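Local coordinates for purine nucleoside phosphorylase (Thermus thermophilus, PDB 1ODK), which probably catalyses the phosphorolysis of purine nucleosides, using phosphate to split the glycosidic bond and release the free base and a pentose 1-phosphate, at residues G24-I29 with W47-L52; L52-P57 with A228-L233; V105-V110 with E132-L137; I199-N204 with R222-V227. One frame throughout, in Å; residues are numbered along the deposited sequence.

Contact 1 of 4, residues G24-I29 with W47-L52; sequences GRAEWI and WGYTGL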
loop_
_atom_site.group_PDB
_atom_site.type_symbol
_atom_site.label_atom_id
_atom_site.label_comp_id
_atom_site.label_asym_id
_atom_site.label_seq_id
_atom_site.Cartn_x
_atom_site.Cartn_y
_atom_site.Cartn_z
ATOM N N GLY B 24 0.840 -14.801 34.930
ATOM C CA GLY B 24 1.317 -15.849 35.814
ATOM C C GLY B 24 2.831 -15.777 35.914
ATOM O O GLY B 24 3.421 -16.120 36.940
ATOM N N ARG B 25 3.464 -15.332 34.834
ATOM C CA ARG B 25 4.913 -15.202 34.804
ATOM C C ARG B 25 5.323 -13.964 35.604
ATOM O O ARG B 25 6.337 -13.973 36.305
ATOM C CB ARG B 25 5.394 -15.095 33.355
ATOM C CG ARG B 25 6.899 -14.995 33.180
ATOM C CD ARG B 25 7.267 -15.403 31.765
ATOM N NE ARG B 25 6.987 -16.820 31.541
ATOM C CZ ARG B 25 6.540 -17.331 30.398
ATOM N NH1 ARG B 25 6.312 -16.540 29.356
ATOM N NH2 ARG B 25 6.325 -18.638 30.296
ATOM N N ALA B 26 4.530 -12.901 35.500
ATOM C CA ALA B 26 4.817 -11.678 36.243
ATOM C C ALA B 26 4.833 -12.003 37.736
ATOM O O ALA B 26 5.737 -11.589 38.465
ATOM C CB ALA B 26 3.757 -10.623 35.955
ATOM N N GLU B 27 3.822 -12.742 38.183
ATOM C CA GLU B 27 3.714 -13.127 39.588
ATOM C C GLU B 27 4.924 -13.950 40.020
ATOM O O GLU B 27 5.507 -13.707 41.077
ATOM C CB GLU B 27 2.437 -13.937 39.815
ATOM C CG GLU B 27 2.275 -14.458 41.232
ATOM C CD GLU B 27 0.991 -15.239 41.412
ATOM O OE1 GLU B 27 0.785 -16.230 40.679
ATOM O OE2 GLU B 27 0.185 -14.858 42.285
ATOM N N TRP B 28 5.299 -14.922 39.193
ATOM C CA TRP B 28 6.442 -15.779 39.488
ATOM C C TRP B 28 7.731 -14.967 39.612
ATOM O O TRP B 28 8.548 -15.208 40.504
ATOM C CB TRP B 28 6.612 -16.831 38.391
ATOM C CG TRP B 28 7.820 -17.676 38.582
ATOM C CD1 TRP B 28 7.958 -18.733 39.432
ATOM C CD2 TRP B 28 9.090 -17.508 37.937
ATOM N NE1 TRP B 28 9.239 -19.236 39.357
ATOM C CE2 TRP B 28 9.953 -18.501 38.447
ATOM C CE3 TRP B 28 9.581 -16.610 36.978
ATOM C CZ2 TRP B 28 11.283 -18.625 38.030
ATOM C CZ3 TRP B 28 10.904 -16.734 36.562
ATOM C CH2 TRP B 28 11.738 -17.735 37.090
ATOM N N ILE B 29 7.911 -14.006 38.710
ATOM C CA ILE B 29 9.101 -13.164 38.726
ATOM C C ILE B 29 9.166 -12.338 40.008
ATOM O O ILE B 29 10.196 -12.285 40.676
ATOM C CB ILE B 29 9.119 -12.182 37.527
ATOM C CG1 ILE B 29 9.251 -12.950 36.211
ATOM C CG2 ILE B 29 10.269 -11.196 37.678
ATOM C CD1 ILE B 29 9.079 -12.060 34.991
ATOM N N TRP B 47 -1.729 -7.922 35.908
ATOM C CA TRP B 47 -0.984 -7.931 37.161
ATOM C C TRP B 47 0.342 -7.179 37.088
ATOM O O TRP B 47 1.177 -7.440 36.217
ATOM C CB TRP B 47 -0.751 -9.374 37.609
ATOM C CG TRP B 47 -2.026 -10.116 37.915
ATOM C CD1 TRP B 47 -3.301 -9.626 37.846
ATOM C CD2 TRP B 47 -2.141 -11.474 38.352
ATOM N NE1 TRP B 47 -4.205 -10.599 38.216
ATOM C CE2 TRP B 47 -3.518 -11.743 38.531
ATOM C CE3 TRP B 47 -1.214 -12.494 38.609
ATOM C CZ2 TRP B 47 -3.992 -12.991 38.962
ATOM C CZ3 TRP B 47 -1.684 -13.737 39.036
ATOM C CH2 TRP B 47 -3.062 -13.972 39.207
ATOM N N GLY B 48 0.512 -6.231 38.008
ATOM C CA GLY B 48 1.725 -5.436 38.069
ATOM C C GLY B 48 2.249 -5.428 39.493
ATOM O O GLY B 48 1.480 -5.241 40.444
ATOM N N TYR B 49 3.551 -5.642 39.641
ATOM C CA TYR B 49 4.180 -5.683 40.955
ATOM C C TYR B 49 5.390 -4.769 41.026
ATOM O O TYR B 49 5.991 -4.422 40.011
ATOM C CB TYR B 49 4.662 -7.102 41.287
ATOM C CG TYR B 49 3.640 -8.188 41.074
ATOM C CD1 TYR B 49 3.313 -8.621 39.788
ATOM C CD2 TYR B 49 2.986 -8.777 42.156
ATOM C CE1 TYR B 49 2.359 -9.607 39.584
ATOM C CE2 TYR B 49 2.025 -9.769 41.962
ATOM C CZ TYR B 49 1.719 -10.177 40.674
ATOM O OH TYR B 49 0.770 -11.151 40.465
ATOM N N THR B 50 5.744 -4.397 42.246
ATOM C CA THR B 50 6.915 -3.577 42.480
ATOM C C THR B 50 7.596 -4.135 43.717
ATOM O O THR B 50 6.938 -4.495 44.698
ATOM C CB THR B 50 6.557 -2.102 42.704
ATOM O OG1 THR B 50 6.042 -1.551 41.484
ATOM C CG2 THR B 50 7.800 -1.307 43.121
ATOM N N GLY B 51 8.914 -4.229 43.652
ATOM C CA GLY B 51 9.675 -4.741 44.770
ATOM C C GLY B 51 11.083 -4.212 44.645
ATOM O O GLY B 51 11.330 -3.296 43.861
ATOM N N LEU B 52 12.003 -4.778 45.413
ATOM C CA LEU B 52 13.387 -4.343 45.364
ATOM C C LEU B 52 14.265 -5.489 44.893
ATOM O O LEU B 52 14.090 -6.631 45.313
ATOM C CB LEU B 52 13.842 -3.859 46.751
ATOM C CG LEU B 52 13.214 -2.547 47.243
ATOM C CD1 LEU B 52 13.483 -2.348 48.723
ATOM C CD2 LEU B 52 13.772 -1.387 46.446
HETATM O O HOH W 1 -0.163 -12.209 42.583
#

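Contact 2 of 4, residues L52-P57 with A228-L233; sequences LYKGVP and ALEAVL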
loop_
_atom_site.group_PDB
_atom_site.type_symbol
_atom_site.label_atom_id
_atom_site.label_comp_id
_atom_site.label_asym_id
_atom_site.label_seq_id
_atom_site.Cartn_x
_atom_site.Cartn_y
_atom_site.Cartn_z
ATOM N N LEU B 52 12.003 -4.778 45.413
ATOM C CA LEU B 52 13.387 -4.343 45.364
ATOM C C LEU B 52 14.265 -5.489 44.893
ATOM O O LEU B 52 14.090 -6.631 45.313
ATOM C CB LEU B 52 13.842 -3.859 46.751
ATOM C CG LEU B 52 13.214 -2.547 47.243
ATOM C CD1 LEU B 52 13.483 -2.348 48.723
ATOM C CD2 LEU B 52 13.772 -1.387 46.446
ATOM N N TYR B 53 15.195 -5.182 43.994
ATOM C CA TYR B 53 16.117 -6.187 43.488
ATOM C C TYR B 53 17.522 -5.690 43.782
ATOM O O TYR B 53 17.967 -4.700 43.204
ATOM C CB TYR B 53 15.947 -6.379 41.979
ATOM C CG TYR B 53 16.894 -7.412 41.413
ATOM C CD1 TYR B 53 16.744 -8.762 41.724
ATOM C CD2 TYR B 53 17.961 -7.036 40.596
ATOM C CE1 TYR B 53 17.633 -9.718 41.238
ATOM C CE2 TYR B 53 18.859 -7.985 40.101
ATOM C CZ TYR B 53 18.688 -9.320 40.427
ATOM O OH TYR B 53 19.561 -10.260 39.942
ATOM N N LYS B 54 18.221 -6.378 44.678
ATOM C CA LYS B 54 19.566 -5.976 45.058
ATOM C C LYS B 54 19.580 -4.504 45.464
ATOM O O LYS B 54 20.475 -3.736 45.088
ATOM C CB LYS B 54 20.546 -6.249 43.911
ATOM C CG LYS B 54 20.687 -7.738 43.618
ATOM C CD LYS B 54 21.742 -8.028 42.565
ATOM C CE LYS B 54 21.947 -9.526 42.397
ATOM N NZ LYS B 54 22.996 -9.843 41.381
ATOM N N GLY B 55 18.551 -4.129 46.225
ATOM C CA GLY B 55 18.413 -2.775 46.729
ATOM C C GLY B 55 17.852 -1.733 45.783
ATOM O O GLY B 55 17.684 -0.575 46.169
ATOM N N VAL B 56 17.552 -2.131 44.549
ATOM C CA VAL B 56 17.030 -1.192 43.562
ATOM C C VAL B 56 15.569 -1.474 43.238
ATOM O O VAL B 56 15.194 -2.615 42.989
ATOM C CB VAL B 56 17.848 -1.267 42.251
ATOM C CG1 VAL B 56 17.308 -0.263 41.239
ATOM C CG2 VAL B 56 19.327 -1.002 42.544
ATOM N N PRO B 57 14.724 -0.431 43.237
ATOM C CA PRO B 57 13.307 -0.649 42.930
ATOM C C PRO B 57 13.116 -1.190 41.510
ATOM O O PRO B 57 13.720 -0.697 40.558
ATOM C CB PRO B 57 12.696 0.739 43.108
ATOM C CG PRO B 57 13.599 1.388 44.143
ATOM C CD PRO B 57 14.968 0.960 43.662
ATOM N N ALA B 228 17.718 -9.943 32.323
ATOM C CA ALA B 228 17.008 -8.669 32.291
ATOM C C ALA B 228 17.157 -7.872 33.589
ATOM O O ALA B 228 17.392 -6.667 33.552
ATOM C CB ALA B 228 15.528 -8.902 31.982
ATOM N N LEU B 229 17.017 -8.538 34.730
ATOM C CA LEU B 229 17.136 -7.855 36.019
ATOM C C LEU B 229 18.531 -7.263 36.171
ATOM O O LEU B 229 18.689 -6.103 36.557
ATOM C CB LEU B 229 16.841 -8.831 37.168
ATOM C CG LEU B 229 15.362 -9.211 37.325
ATOM C CD1 LEU B 229 15.220 -10.397 38.257
ATOM C CD2 LEU B 229 14.580 -8.016 37.853
ATOM N N GLU B 230 19.541 -8.066 35.859
ATOM C CA GLU B 230 20.922 -7.613 35.942
ATOM C C GLU B 230 21.160 -6.434 35.001
ATOM O O GLU B 230 21.855 -5.474 35.345
ATOM C CB GLU B 230 21.865 -8.761 35.587
ATOM C CG GLU B 230 21.916 -9.842 36.645
ATOM C CD GLU B 230 22.465 -9.319 37.958
ATOM O OE1 GLU B 230 21.766 -9.417 38.987
ATOM O OE2 GLU B 230 23.601 -8.802 37.957
ATOM N N ALA B 231 20.567 -6.509 33.816
ATOM C CA ALA B 231 20.715 -5.463 32.813
ATOM C C ALA B 231 20.104 -4.117 33.205
ATOM O O ALA B 231 20.734 -3.072 33.021
ATOM C CB ALA B 231 20.117 -5.938 31.480
ATOM N N VAL B 232 18.883 -4.127 33.741
ATOM C CA VAL B 232 18.240 -2.865 34.107
ATOM C C VAL B 232 18.967 -2.126 35.216
ATOM O O VAL B 232 18.825 -0.912 35.352
ATOM C CB VAL B 232 16.750 -3.047 34.517
ATOM C CG1 VAL B 232 15.950 -3.544 33.326
ATOM C CG2 VAL B 232 16.625 -4.000 35.690
ATOM N N LEU B 233 19.743 -2.854 36.008
ATOM C CA LEU B 233 20.503 -2.225 37.078
ATOM C C LEU B 233 21.739 -1.542 36.491
ATOM O O LEU B 233 22.309 -0.642 37.102
ATOM C CB LEU B 233 20.917 -3.267 38.124
ATOM C CG LEU B 233 20.022 -3.370 39.370
ATOM C CD1 LEU B 233 18.573 -3.581 38.971
ATOM C CD2 LEU B 233 20.517 -4.508 40.249
#

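Contact 3 of 4, residues V105-V110 with E132-L137; sequences VAQGAV and EVFRAL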
loop_
_atom_site.group_PDB
_atom_site.type_symbol
_atom_site.label_atom_id
_atom_site.label_comp_id
_atom_site.label_asym_id
_atom_site.label_seq_id
_atom_site.Cartn_x
_atom_site.Cartn_y
_atom_site.Cartn_z
ATOM N N VAL B 105 18.573 -11.774 22.248
ATOM C CA VAL B 105 18.597 -10.371 22.644
ATOM C C VAL B 105 18.178 -9.654 21.370
ATOM O O VAL B 105 18.909 -9.668 20.376
ATOM C CB VAL B 105 20.000 -9.891 23.047
ATOM C CG1 VAL B 105 19.957 -8.392 23.351
ATOM C CG2 VAL B 105 20.479 -10.659 24.275
ATOM N N ALA B 106 17.001 -9.041 21.401
ATOM C CA ALA B 106 16.457 -8.371 20.227
ATOM C C ALA B 106 17.191 -7.114 19.794
ATOM O O ALA B 106 17.112 -6.077 20.449
ATOM C CB ALA B 106 14.973 -8.062 20.446
ATOM N N GLN B 107 17.890 -7.210 18.668
ATOM C CA GLN B 107 18.625 -6.070 18.133
ATOM C C GLN B 107 17.645 -5.136 17.430
ATOM O O GLN B 107 17.879 -3.928 17.313
ATOM C CB GLN B 107 19.696 -6.556 17.148
ATOM C CG GLN B 107 20.301 -5.450 16.299
ATOM C CD GLN B 107 21.330 -5.969 15.310
ATOM O OE1 GLN B 107 21.204 -7.081 14.793
ATOM N NE2 GLN B 107 22.353 -5.161 15.036
ATOM N N GLY B 108 16.538 -5.707 16.973
ATOM C CA GLY B 108 15.516 -4.931 16.296
ATOM C C GLY B 108 14.292 -5.805 16.106
ATOM O O GLY B 108 14.347 -7.009 16.355
ATOM N N ALA B 109 13.187 -5.213 15.667
ATOM C CA ALA B 109 11.967 -5.982 15.453
ATOM C C ALA B 109 11.274 -5.598 14.151
ATOM O O ALA B 109 10.890 -4.448 13.969
ATOM C CB ALA B 109 11.013 -5.781 16.625
ATOM N N VAL B 110 11.133 -6.558 13.242
ATOM C CA VAL B 110 10.451 -6.296 11.975
ATOM C C VAL B 110 9.004 -5.992 12.355
ATOM O O VAL B 110 8.348 -6.797 13.010
ATOM C CB VAL B 110 10.517 -7.524 11.038
ATOM C CG1 VAL B 110 9.661 -7.297 9.799
ATOM C CG2 VAL B 110 11.963 -7.771 10.628
ATOM N N GLU B 132 21.762 1.681 24.844
ATOM C CA GLU B 132 22.376 1.310 26.118
ATOM C C GLU B 132 21.743 0.051 26.715
ATOM O O GLU B 132 22.450 -0.845 27.183
ATOM C CB GLU B 132 22.274 2.466 27.118
ATOM C CG GLU B 132 23.131 3.683 26.783
ATOM C CD GLU B 132 24.623 3.377 26.772
ATOM O OE1 GLU B 132 25.025 2.317 27.303
ATOM O OE2 GLU B 132 25.397 4.204 26.244
ATOM N N VAL B 133 20.416 -0.012 26.705
ATOM C CA VAL B 133 19.709 -1.175 27.234
ATOM C C VAL B 133 20.112 -2.413 26.445
ATOM O O VAL B 133 20.388 -3.469 27.018
ATOM C CB VAL B 133 18.177 -0.996 27.138
ATOM C CG1 VAL B 133 17.472 -2.276 27.580
ATOM C CG2 VAL B 133 17.736 0.173 28.008
ATOM N N PHE B 134 20.135 -2.274 25.123
ATOM C CA PHE B 134 20.508 -3.364 24.228
ATOM C C PHE B 134 21.902 -3.870 24.597
ATOM O O PHE B 134 22.122 -5.066 24.751
ATOM C CB PHE B 134 20.495 -2.856 22.782
ATOM C CG PHE B 134 21.068 -3.821 21.793
ATOM C CD1 PHE B 134 20.431 -5.027 21.527
ATOM C CD2 PHE B 134 22.250 -3.522 21.119
ATOM C CE1 PHE B 134 20.961 -5.923 20.604
ATOM C CE2 PHE B 134 22.787 -4.414 20.191
ATOM C CZ PHE B 134 22.141 -5.614 19.936
ATOM N N ARG B 135 22.831 -2.933 24.748
ATOM C CA ARG B 135 24.211 -3.248 25.101
ATOM C C ARG B 135 24.300 -3.990 26.437
ATOM O O ARG B 135 25.036 -4.965 26.567
ATOM C CB ARG B 135 25.014 -1.952 25.178
ATOM C CG ARG B 135 26.508 -2.136 25.310
ATOM C CD ARG B 135 27.168 -0.781 25.472
ATOM N NE ARG B 135 28.502 -0.753 24.894
ATOM C CZ ARG B 135 29.268 0.331 24.847
ATOM N NH1 ARG B 135 28.831 1.478 25.353
ATOM N NH2 ARG B 135 30.462 0.269 24.280
ATOM N N ALA B 136 23.547 -3.517 27.427
ATOM C CA ALA B 136 23.541 -4.130 28.752
ATOM C C ALA B 136 22.975 -5.546 28.730
ATOM O O ALA B 136 23.495 -6.432 29.406
ATOM C CB ALA B 136 22.748 -3.259 29.728
ATOM N N LEU B 137 21.906 -5.760 27.966
ATOM C CA LEU B 137 21.307 -7.090 27.872
ATOM C C LEU B 137 22.295 -8.064 27.229
ATOM O O LEU B 137 22.445 -9.204 27.674
ATOM C CB LEU B 137 20.014 -7.040 27.048
ATOM C CG LEU B 137 18.795 -6.371 27.700
ATOM C CD1 LEU B 137 17.684 -6.166 26.663
ATOM C CD2 LEU B 137 18.305 -7.243 28.859
#

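Contact 4 of 4, residues I199-N204 with R222-V227; sequences ILAVSN and RRMVEV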
loop_
_atom_site.group_PDB
_atom_site.type_symbol
_atom_site.label_atom_id
_atom_site.label_comp_id
_atom_site.label_asym_id
_atom_site.label_seq_id
_atom_site.Cartn_x
_atom_site.Cartn_y
_atom_site.Cartn_z
ATOM N N ILE B 199 14.378 -9.230 25.551
ATOM C CA ILE B 199 15.128 -10.468 25.532
ATOM C C ILE B 199 14.052 -11.547 25.524
ATOM O O ILE B 199 13.039 -11.432 26.220
ATOM C CB ILE B 199 16.058 -10.605 26.752
ATOM C CG1 ILE B 199 16.807 -11.938 26.670
ATOM C CG2 ILE B 199 15.267 -10.466 28.044
ATOM C CD1 ILE B 199 17.913 -12.078 27.693
ATOM N N LEU B 200 14.248 -12.576 24.711
ATOM C CA LEU B 200 13.256 -13.634 24.606
ATOM C C LEU B 200 13.852 -15.015 24.791
ATOM O O LEU B 200 15.042 -15.226 24.581
ATOM C CB LEU B 200 12.583 -13.590 23.229
ATOM C CG LEU B 200 11.958 -12.270 22.767
ATOM C CD1 LEU B 200 11.549 -12.388 21.310
ATOM C CD2 LEU B 200 10.751 -11.929 23.645
ATOM N N ALA B 201 13.000 -15.952 25.178
ATOM C CA ALA B 201 13.398 -17.340 25.340
ATOM C C ALA B 201 12.603 -18.105 24.283
ATOM O O ALA B 201 11.384 -17.967 24.206
ATOM C CB ALA B 201 13.036 -17.837 26.736
ATOM N N VAL B 202 13.290 -18.886 23.454
ATOM C CA VAL B 202 12.613 -19.666 22.424
ATOM C C VAL B 202 11.766 -20.749 23.095
ATOM O O VAL B 202 12.282 -21.571 23.851
ATOM C CB VAL B 202 13.629 -20.334 21.470
ATOM C CG1 VAL B 202 12.898 -21.188 20.443
ATOM C CG2 VAL B 202 14.460 -19.274 20.777
ATOM N N SER B 203 10.467 -20.742 22.821
ATOM C CA SER B 203 9.561 -21.717 23.417
ATOM C C SER B 203 9.113 -22.794 22.437
ATOM O O SER B 203 8.469 -23.769 22.830
ATOM C CB SER B 203 8.327 -21.009 23.971
ATOM O OG SER B 203 7.652 -20.310 22.940
ATOM N N ASN B 204 9.453 -22.620 21.165
ATOM C CA ASN B 204 9.052 -23.577 20.142
ATOM C C ASN B 204 9.518 -23.116 18.771
ATOM O O ASN B 204 10.142 -22.067 18.635
ATOM C CB ASN B 204 7.529 -23.689 20.098
ATOM C CG ASN B 204 6.869 -22.378 19.702
ATOM O OD1 ASN B 204 6.867 -21.411 20.469
ATOM N ND2 ASN B 204 6.323 -22.331 18.493
ATOM N N ARG B 222 13.737 -18.512 33.310
ATOM C CA ARG B 222 14.519 -18.091 34.470
ATOM C C ARG B 222 15.788 -17.362 34.032
ATOM O O ARG B 222 16.140 -16.322 34.591
ATOM C CB ARG B 222 14.905 -19.297 35.333
ATOM C CG ARG B 222 15.577 -18.914 36.655
ATOM C CD ARG B 222 16.295 -20.107 37.275
ATOM N NE ARG B 222 17.436 -20.535 36.467
ATOM C CZ ARG B 222 18.551 -19.826 36.306
ATOM N NH1 ARG B 222 18.689 -18.649 36.900
ATOM N NH2 ARG B 222 19.529 -20.291 35.540
ATOM N N ARG B 223 16.468 -17.911 33.030
ATOM C CA ARG B 223 17.704 -17.317 32.523
ATOM C C ARG B 223 17.455 -15.929 31.946
ATOM O O ARG B 223 18.212 -14.988 32.192
ATOM C CB ARG B 223 18.304 -18.209 31.438
ATOM C CG ARG B 223 18.688 -19.603 31.906
ATOM C CD ARG B 223 19.100 -20.474 30.727
ATOM N NE ARG B 223 19.621 -21.766 31.163
ATOM C CZ ARG B 223 20.092 -22.695 30.341
ATOM N NH1 ARG B 223 20.107 -22.477 29.032
ATOM N NH2 ARG B 223 20.553 -23.841 30.827
ATOM N N MET B 224 16.388 -15.815 31.165
ATOM C CA MET B 224 16.026 -14.552 30.542
ATOM C C MET B 224 15.728 -13.454 31.575
ATOM O O MET B 224 16.156 -12.307 31.417
ATOM C CB MET B 224 14.825 -14.795 29.620
ATOM C CG MET B 224 13.858 -13.654 29.482
ATOM S SD MET B 224 12.549 -14.151 28.362
ATOM C CE MET B 224 11.385 -14.933 29.464
ATOM N N VAL B 225 15.000 -13.804 32.632
ATOM C CA VAL B 225 14.657 -12.841 33.679
ATOM C C VAL B 225 15.897 -12.387 34.453
ATOM O O VAL B 225 16.048 -11.204 34.764
ATOM C CB VAL B 225 13.626 -13.444 34.666
ATOM C CG1 VAL B 225 13.386 -12.488 35.834
ATOM C CG2 VAL B 225 12.312 -13.715 33.930
ATOM N N GLU B 226 16.782 -13.329 34.764
ATOM C CA GLU B 226 18.010 -13.003 35.482
ATOM C C GLU B 226 18.831 -12.017 34.648
ATOM O O GLU B 226 19.381 -11.046 35.174
ATOM C CB GLU B 226 18.830 -14.269 35.737
ATOM C CG GLU B 226 20.117 -14.023 36.514
ATOM C CD GLU B 226 20.925 -15.291 36.732
ATOM O OE1 GLU B 226 21.937 -15.227 37.462
ATOM O OE2 GLU B 226 20.554 -16.345 36.174
ATOM N N VAL B 227 18.918 -12.270 33.344
ATOM C CA VAL B 227 19.670 -11.379 32.464
ATOM C C VAL B 227 19.039 -9.991 32.462
ATOM O O VAL B 227 19.733 -8.982 32.597
ATOM C CB VAL B 227 19.714 -11.915 31.012
ATOM C CG1 VAL B 227 20.269 -10.851 30.078
ATOM C CG2 VAL B 227 20.591 -13.162 30.944
#

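Contact 1 of 4, residues G24-I29 with W47-L52
Glu27 swings its CG anti to the backbone N (chi1 176°) and continues extended, so its carboxylate is held well out from helix 24-29. On the facing chain Trp47 and Tyr49 make the other choice, each with CG beside its own backbone N and anti to the carbonyl carbon (chi1 -49° for Tyr49), and both rings come up against the helix. Tyr49 CE1 touches Ala26 CB at 4.0 Å. The same ring crosses Glu27 obliquely, with Tyr49 OH 3.3 Å from Glu27 CB. No direct bond joins the two polar tips. Instead a water lies in the plane of the Tyr49 ring, at its edge; it donates to Glu27 OE2 at 2.7 Å and lies 2.5 Å from Tyr49 OH, so that one water links phenol and carboxylate. This is helix-on-sheet packing in the alpha/beta fold of the phosphorylase superfamily: helix 23-33 packs on the antiparallel pair 48-53 and 56-61, with 37-41 on the other side of 48-53, and buried Ala26 also reaches Val60. Trp47, just ahead of strand 48-53, runs alongside Glu27 and points the same way, with carboxylate and indole planes 61° apart. Glu27 OE1 meets the edge of that ring, 3.9 Å from Trp47 CZ3. Arg39 makes a cation-pi contact with the same indole, so it brings positive charge to a ring whose edge faces the acid. The Trp47 carbonyl O lies 4.1 Å from Ala26 CB and accepts a hydrogen bond from Thr62 OG1.

Contact 2 of 4, residues L52-P57 with A228-L233
Glu230 OE1 takes two donors at once. Tyr53 OH gives its hydrogen bond at 2.5 Å, a short one, along the anti lone pair of Glu230 OE1, the side away from the other oxygen. Lys54 NZ closes a salt bridge to the same Glu230 OE1 at 2.7 Å, coming from above the carboxylate plane, 29° out of it. The acid reaches this position by bending at chi2, which brings its end nearer the hairpin than the direction of its CB would suggest; carboxylate and phenol planes cross steeply, with Glu230 OE1 at the edge of the tyrosine ring. Both donors stand on the beta hairpin of strands 48-53 and 56-61, whose type I' turn runs from Tyr53 to Val56. The turn satisfies its own backbone: Tyr53 N donates to Val56 O at 2.8 Å, and Val56 N returns a bond to Tyr53 O at 2.9 Å.

The Tyr53 ring is sandwiched. Lys54 CG sits over the centre of one face, its extended chain passing on to the acid, while Leu229 CB makes a CH-pi contact on the opposite face, 3.9 Å from the ring centroid. Leu233 CD1 lies in plane at the ring edge, Leu233 CD2 is 3.6 Å from Tyr53 CD2, and Leu233 CG slides past Val56 CG2 at 4.0 Å. On the same helix, the carbonyl O of Val232 accepts from Arg16 NE. With a phenol and an ammonium group pressed on one oxygen, Glu230 is likely to stay ionised, its negative charge tying the hairpin tip to the C-terminal helix.

Contact 3 of 4, residues V105-V110 with E132-L137
The amide of Gln107 and the ring of Phe134 are turned almost exactly alike, their planes 2° apart, and the two side chains run side by side in the same direction. One side of the phenyl, from CD1 through CE1 to CZ, does the touching. Its CE1 comes to 3.4 Å from Gln107 CA and 3.7 Å from Gln107 CB, and its CD1 rests 3.6 Å from the carbonyl O of Ala106. The setting is a beta-alpha-beta crossover: the chain leaves strands 103-106 and 108-112, passes through helix 114-120 and then helix 131-144, and returns in strands 148-150 and 152-156, parallel to the first pair. Phe134 meets the crossover's first arm at Gln107, where the chain turns a corner between its two strands. CG anti to the backbone N (chi1 171°) brings the ring toward that corner, although the CB of Phe134 starts out across rather than at it.

The same place lies at a subunit interface. The polar end of Gln107 is satisfied from the second subunit, NE2 donating to Pro129 O and OE1 accepting from Arg190 NH2 there, and Phe134 packs on Phe134 of that subunit. An alanine at Phe134 would probably leave the corner at Gln107 poorly packed against the helix and weaken the aromatic contact between subunits. Val105 adds an apolar contact, its CG1 3.8 Å from Phe134 CE1. That methyl, anti to its own backbone N, is shared with the next turn of the helix: Val105 CG1 also lies 3.9 Å from Leu137 CB.

Contact 4 of 4, residues I199-N204 with R222-V227
Apolar contacts carry most of this pairing, and Ile199 makes them with two methyls. Its extended arm, CG1 anti to the backbone N, ends in CD1 at 3.6 Å from Val227 CG1, the two side chains crossing at about a right angle. Its branch methyl CG2 lies 3.8 Å from Met224 CG as these side chains slide past each other in opposite directions. Sulfur contacts come next. Met224, with chi1 at 148°, off the staggered positions, lays SD along the strand backbone, 3.5 Å from the carbonyl O of Ile199 and 3.7 Å from Ala201 N, with Ala201 CB at 4.1 Å. In fold terms the C-terminal helix 214-233 runs back against strand 195-205, which lies between 84-93 and 103-106 in the sheet, almost antiparallel at 174° with the short axes 8.0 Å apart; Leu103 packs on Met224 too. An alanine at Ile199 would probably loosen the seating of Met224 and Val227 on the sheet, since both methyl contacts would go. No hydrogen bond crosses between the segments: Arg222 NH1 forms a salt bridge with Glu226 OE2 at 3.1 Å, Tyr146 OH being a second partner of both, and Ser203 OG donates to Asn204 OD1 at 2.8 Å.

How the contacts relate
Contacts 3 and 4 are buried and apolar, without a hydrogen bond across them, contact 3 built round an aromatic ring and contact 4 using a sulfur; contacts 1 and 2 lie farther out and add a water bridge and a salt bridge to their packing. Helix 214-233 serves contacts 2 and 4 on successive turns, while strand 48-53 is shared by contacts 1 and 2, whose segments overlap at Leu52. Between contacts 1 and 4 the helices pack directly, Ile29 CD1 lying 3.8 Å from Val225 CG2. Ala231 and Leu137 likewise join contact 2 to contact 3. All four reach one sheet, yet contact 3 alone has a second subunit against it.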